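Local coordinates for aldehyde dehydrogenase (Burkholderia thailandensis, PDB 5J6B), which probably oxidises aldehydes to carboxylic acids, as other members of the aldehyde dehydrogenase family do, and binds the cofactor NADPH, at residues Val305-Arg310 against Leu395-Asp400. Residues are numbered along the deposited sequence; the frame is centred on the assembly and turned at random.
Sequences VYDALR and LERFSD
CG of Y306 and CG of R397 both stand anti to their backbone N (chi1 -174° and -177°), directing the root of a tyrosine ring on helix 303-319 and the start of an arginine stem on strand 392-398 toward each other. The pair is a worked example of helix-on-sheet packing in an alpha/beta fold: strand 298-302 runs parallel to strand 392-398, and the helix that follows it folds back over the sheet, the axis of 305-310 running nearly antiparallel to that of 395-398. With R397 extended from CG to NE, its stem crosses one face of the Y306 ring, and CG makes a CH-pi contact 4.2 Å from the ring centroid. The guanidinium carries on past the ring, turned 50° from its plane, with NH1 lying 3.5 Å from Y306 CD1. Beyond it D307 offers OD1 at the guanidinium edge, but at 3.8 Å from R397 NH1 this salt bridge is long, and it lies on the exposed side of the contact.

L395 meets the same tyrosine tip to tip, its CG 3.3 Å from Y306 OH, so leucine and arginine, two residues apart on the strand and both with CB directed at the helix, share the ring: R397 lies over one face and L395 approaches obliquely near the hydroxyl end. Between them E396 has its CB directed away from the helix, while its carbonyl O sits at the ring edge, 3.7 Å from Y306 CE2. L309 CD2 reaches L395 CD1 at 4.2 Å, and L309 also packs on helix 274-286. E375 holds two polar ends, hydrogen-bonded to the Y306 hydroxyl through OE2 and salt-bridged to R310 NH2 through OE1. The stem of R310 crosses L395 at about a right angle, its CG 4.0 Å from L395 CD2.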
# COMPACT_ATOMS: atom_id res chain seq x y z
N VAL A 305 34.90 -11.79 22.38
CA VAL A 305 34.72 -13.12 21.81
C VAL A 305 35.80 -13.48 20.81
O VAL A 305 35.76 -14.57 20.23
CB VAL A 305 33.33 -13.28 21.15
CG1 VAL A 305 32.21 -13.01 22.17
CG2 VAL A 305 33.20 -12.36 19.94
N TYR A 306 36.80 -12.60 20.63
CA TYR A 306 37.71 -12.71 19.49
C TYR A 306 38.52 -14.00 19.54
O TYR A 306 38.59 -14.73 18.54
CB TYR A 306 38.65 -11.50 19.46
CG TYR A 306 39.52 -11.46 18.23
CD1 TYR A 306 40.78 -12.07 18.22
CD2 TYR A 306 39.09 -10.82 17.08
CE1 TYR A 306 41.57 -12.03 17.08
CE2 TYR A 306 39.88 -10.78 15.94
CZ TYR A 306 41.12 -11.39 15.95
OH TYR A 306 41.91 -11.34 14.82
N ASP A 307 39.15 -14.29 20.68
CA ASP A 307 40.02 -15.45 20.75
C ASP A 307 39.25 -16.75 20.54
O ASP A 307 39.71 -17.65 19.84
CB ASP A 307 40.75 -15.49 22.10
CG ASP A 307 41.73 -14.36 22.27
OD1 ASP A 307 42.17 -13.77 21.25
OD2 ASP A 307 42.08 -14.06 23.43
N ALA A 308 38.05 -16.86 21.14
CA ALA A 308 37.26 -18.07 20.96
C ALA A 308 36.77 -18.20 19.52
O ALA A 308 36.83 -19.29 18.93
CB ALA A 308 36.10 -18.09 21.95
N LEU A 309 36.30 -17.09 18.93
CA LEU A 309 35.86 -17.11 17.53
C LEU A 309 37.00 -17.47 16.59
O LEU A 309 36.81 -18.24 15.65
CB LEU A 309 35.28 -15.74 17.14
CG LEU A 309 34.78 -15.66 15.70
CD1 LEU A 309 33.33 -16.11 15.63
CD2 LEU A 309 34.93 -14.28 15.12
N ARG A 310 38.19 -16.91 16.85
CA ARG A 310 39.34 -17.14 15.98
C ARG A 310 39.73 -18.61 15.95
O ARG A 310 40.00 -19.18 14.88
CB ARG A 310 40.52 -16.28 16.46
CG ARG A 310 41.81 -16.48 15.68
CD ARG A 310 43.01 -16.03 16.52
NE ARG A 310 44.22 -15.83 15.74
CZ ARG A 310 45.18 -16.74 15.60
NH1 ARG A 310 45.09 -17.92 16.19
NH2 ARG A 310 46.25 -16.46 14.86
N LEU A 395 40.08 -11.33 9.12
CA LEU A 395 39.58 -11.21 10.48
C LEU A 395 40.22 -9.98 11.14
O LEU A 395 41.45 -9.85 11.16
CB LEU A 395 39.89 -12.48 11.28
CG LEU A 395 39.52 -12.50 12.78
CD1 LEU A 395 38.03 -12.29 13.02
CD2 LEU A 395 39.98 -13.81 13.41
N GLU A 396 39.40 -9.08 11.67
CA GLU A 396 39.90 -7.95 12.43
C GLU A 396 39.10 -7.82 13.71
O GLU A 396 38.02 -8.40 13.86
CB GLU A 396 39.86 -6.64 11.61
CG GLU A 396 38.45 -6.19 11.21
CD GLU A 396 38.46 -4.98 10.28
OE1 GLU A 396 37.97 -5.09 9.13
OE2 GLU A 396 38.95 -3.92 10.71
N ARG A 397 39.64 -7.04 14.64
CA ARG A 397 39.20 -6.98 16.02
C ARG A 397 38.73 -5.57 16.36
O ARG A 397 39.36 -4.59 15.96
CB ARG A 397 40.37 -7.39 16.93
CG ARG A 397 40.11 -7.46 18.42
CD ARG A 397 41.42 -7.83 19.10
NE ARG A 397 41.31 -7.81 20.56
CZ ARG A 397 41.52 -8.86 21.35
NH1 ARG A 397 41.88 -10.04 20.84
NH2 ARG A 397 41.38 -8.72 22.66
N PHE A 398 37.63 -5.47 17.11
CA PHE A 398 37.17 -4.16 17.58
C PHE A 398 36.66 -4.28 19.01
O PHE A 398 36.53 -5.38 19.56
CB PHE A 398 36.07 -3.58 16.68
CG PHE A 398 34.68 -4.12 16.98
CD1 PHE A 398 34.29 -5.37 16.51
CD2 PHE A 398 33.79 -3.38 17.74
CE1 PHE A 398 33.02 -5.86 16.78
CE2 PHE A 398 32.52 -3.86 18.03
CZ PHE A 398 32.13 -5.09 17.56
N SER A 399 36.33 -3.13 19.60
CA SER A 399 35.72 -3.08 20.92
C SER A 399 34.59 -2.05 20.96
O SER A 399 33.57 -2.26 21.63
CB SER A 399 36.78 -2.75 21.97
OG SER A 399 36.18 -2.53 23.22
N ASP A 400 34.75 -0.94 20.26
CA ASP A 400 33.74 0.11 20.21
C ASP A 400 32.79 -0.11 19.04
O ASP A 400 33.23 -0.27 17.89
CB ASP A 400 34.44 1.47 20.08
CG ASP A 400 33.47 2.62 20.08
OD1 ASP A 400 33.10 3.07 21.18
OD2 ASP A 400 33.06 3.05 18.99